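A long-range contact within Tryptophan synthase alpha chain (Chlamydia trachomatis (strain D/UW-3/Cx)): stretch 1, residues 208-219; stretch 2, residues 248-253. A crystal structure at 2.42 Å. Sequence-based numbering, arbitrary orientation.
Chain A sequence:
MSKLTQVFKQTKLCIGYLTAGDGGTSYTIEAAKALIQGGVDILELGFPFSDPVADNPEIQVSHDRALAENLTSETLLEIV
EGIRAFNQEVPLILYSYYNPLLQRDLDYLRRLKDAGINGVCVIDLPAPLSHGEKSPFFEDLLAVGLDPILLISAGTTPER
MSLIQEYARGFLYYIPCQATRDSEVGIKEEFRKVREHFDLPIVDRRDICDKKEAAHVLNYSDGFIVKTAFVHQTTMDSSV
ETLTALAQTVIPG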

# COMPACT_ATOMS: atom_id res chain seq x y z
N ILE A 208 27.29 -1.66 41.10
CA ILE A 208 28.64 -2.10 41.40
C ILE A 208 28.71 -3.61 41.22
O ILE A 208 27.80 -4.33 41.65
CB ILE A 208 29.07 -1.70 42.82
CG1 ILE A 208 28.96 -0.19 42.99
CG2 ILE A 208 30.48 -2.15 43.08
CD1 ILE A 208 29.85 0.55 42.06
N CYS A 209 29.78 -4.08 40.60
CA CYS A 209 29.95 -5.50 40.38
C CYS A 209 31.37 -6.00 40.61
O CYS A 209 31.62 -7.20 40.42
CB CYS A 209 29.51 -5.87 38.96
SG CYS A 209 30.47 -5.02 37.71
N ASP A 210 32.30 -5.14 41.01
CA ASP A 210 33.65 -5.57 41.37
C ASP A 210 34.10 -4.78 42.60
O ASP A 210 33.60 -3.69 42.89
CB ASP A 210 34.64 -5.39 40.22
CG ASP A 210 34.83 -3.95 39.85
OD1 ASP A 210 35.94 -3.42 40.09
OD2 ASP A 210 33.86 -3.33 39.36
N LYS A 211 35.07 -5.37 43.31
CA LYS A 211 35.54 -4.79 44.57
C LYS A 211 36.16 -3.42 44.34
O LYS A 211 35.95 -2.49 45.13
CB LYS A 211 36.54 -5.73 45.23
CG LYS A 211 36.81 -5.45 46.68
CD LYS A 211 38.02 -6.23 47.18
CE LYS A 211 39.28 -5.81 46.43
NZ LYS A 211 40.51 -6.42 47.01
N LYS A 212 36.93 -3.27 43.26
CA LYS A 212 37.63 -2.01 42.99
C LYS A 212 36.66 -0.84 42.91
O LYS A 212 36.91 0.22 43.49
CB LYS A 212 38.44 -2.13 41.70
CG LYS A 212 39.85 -2.69 41.89
CD LYS A 212 39.87 -4.20 42.15
CE LYS A 212 41.31 -4.72 42.24
NZ LYS A 212 41.40 -6.20 42.17
N GLU A 213 35.53 -1.00 42.19
CA GLU A 213 34.61 0.12 42.09
C GLU A 213 33.83 0.34 43.37
O GLU A 213 33.52 1.49 43.71
CB GLU A 213 33.65 -0.05 40.91
CG GLU A 213 33.10 1.31 40.43
CD GLU A 213 31.88 1.23 39.52
OE1 GLU A 213 31.36 0.11 39.30
OE2 GLU A 213 31.43 2.29 39.02
N ALA A 214 33.52 -0.73 44.11
CA ALA A 214 32.81 -0.56 45.37
C ALA A 214 33.64 0.25 46.35
O ALA A 214 33.14 1.17 47.00
CB ALA A 214 32.44 -1.92 45.98
N ALA A 215 34.93 -0.09 46.47
CA ALA A 215 35.82 0.71 47.31
C ALA A 215 35.88 2.15 46.82
O ALA A 215 35.90 3.09 47.63
CB ALA A 215 37.21 0.10 47.34
N HIS A 216 35.88 2.35 45.50
CA HIS A 216 35.89 3.69 44.94
C HIS A 216 34.63 4.46 45.34
O HIS A 216 34.71 5.62 45.77
CB HIS A 216 36.01 3.62 43.42
CG HIS A 216 36.01 4.96 42.76
ND1 HIS A 216 37.11 5.79 42.76
CD2 HIS A 216 35.03 5.61 42.09
CE1 HIS A 216 36.81 6.90 42.10
NE2 HIS A 216 35.56 6.82 41.68
N VAL A 217 33.47 3.83 45.20
CA VAL A 217 32.20 4.48 45.51
C VAL A 217 32.13 4.87 46.99
O VAL A 217 31.65 5.95 47.33
CB VAL A 217 31.03 3.56 45.11
CG1 VAL A 217 29.74 3.98 45.82
CG2 VAL A 217 30.84 3.59 43.60
N LEU A 218 32.64 4.00 47.88
CA LEU A 218 32.54 4.23 49.32
C LEU A 218 33.38 5.41 49.81
O LEU A 218 33.20 5.84 50.95
CB LEU A 218 32.92 2.96 50.07
CG LEU A 218 32.02 1.75 49.83
CD1 LEU A 218 32.62 0.49 50.42
CD2 LEU A 218 30.61 1.98 50.38
N ASN A 219 34.29 5.95 48.98
CA ASN A 219 35.01 7.17 49.35
C ASN A 219 34.07 8.33 49.64
O ASN A 219 34.40 9.21 50.45
CB ASN A 219 35.97 7.58 48.23
CG ASN A 219 37.31 6.88 48.30
OD1 ASN A 219 37.86 6.66 49.38
ND2 ASN A 219 37.85 6.53 47.13
N GLN A 248 31.40 -12.11 48.93
CA GLN A 248 32.64 -11.97 49.68
C GLN A 248 33.74 -11.35 48.83
O GLN A 248 34.57 -10.61 49.36
CB GLN A 248 33.08 -13.33 50.23
CG GLN A 248 32.12 -13.92 51.27
CD GLN A 248 32.45 -15.35 51.67
OE1 GLN A 248 33.08 -16.10 50.91
NE2 GLN A 248 32.03 -15.75 52.86
N THR A 249 33.74 -11.62 47.52
CA THR A 249 34.75 -11.04 46.64
C THR A 249 34.43 -9.60 46.23
O THR A 249 35.36 -8.86 45.89
CB THR A 249 34.94 -11.89 45.37
OG1 THR A 249 33.73 -11.88 44.61
CG2 THR A 249 35.26 -13.33 45.71
N VAL A 250 33.16 -9.20 46.28
CA VAL A 250 32.75 -7.86 45.84
C VAL A 250 32.84 -6.84 46.97
O VAL A 250 33.22 -5.69 46.74
CB VAL A 250 31.33 -7.91 45.25
CG1 VAL A 250 30.78 -6.51 45.04
CG2 VAL A 250 31.33 -8.68 43.95
N ILE A 251 32.51 -7.24 48.19
CA ILE A 251 32.53 -6.35 49.34
C ILE A 251 33.98 -6.12 49.80
O ILE A 251 34.68 -7.09 50.13
CB ILE A 251 31.67 -6.91 50.48
CG1 ILE A 251 30.24 -7.14 49.97
CG2 ILE A 251 31.70 -5.97 51.68
CD1 ILE A 251 29.34 -7.85 50.96
N PRO A 252 34.45 -4.88 49.84
CA PRO A 252 35.86 -4.61 50.18
C PRO A 252 36.23 -5.06 51.59
O PRO A 252 35.38 -5.31 52.44
CB PRO A 252 35.97 -3.09 50.04
CG PRO A 252 34.86 -2.71 49.11
CD PRO A 252 33.75 -3.65 49.41
N GLY A 253 37.54 -5.14 51.83
CA GLY A 253 38.06 -5.47 53.15
C GLY A 253 38.00 -6.95 53.51
O GLY A 253 38.82 -7.43 54.30
O HOH W 1 39.76 -5.41 50.05

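No direct hydrogen bond joins the two stretches; the closest approach is a CA-H...O contact, K211 CA to V250 O at 3.3 Å, with an angle of 146° at the hydrogen. It forms where the backbones come nearest, K211 CA lying 4.3 Å from V250 CA, as one helix begins and the other ends. D210 caps the first helix: its OD1 accepts from E213 N at 3.2 Å, satisfying an amide that has no helical carbonyl before it. Just after V250, I251 leaves helical phi/psi, and the chain continues to P252, whose ring reaches the first helix. The P252 ring packs on successive turns of that helix: its CG lies 4.0 Å from A214 CB, 4.1 Å from A215 CB and 4.1 Å from L218 CD1. The ring also comes close to the helix backbone, with P252 CG 3.7 Å from A215 N, an amide already bonded to K211 O (2.9 Å). K211 adds its aliphatic portion, CG standing 3.7 Å from P252 CA and CB 3.4 Å from T249 O. Its charged end leads away to a water whose O accepts a weak hydrogen bond from K211 NZ (3.3 Å) and an ordinary one from G253 N (2.9 Å), the one polar bridge here. V250, buried, places CG2 3.8 Å from C209 O, a van der Waals contact.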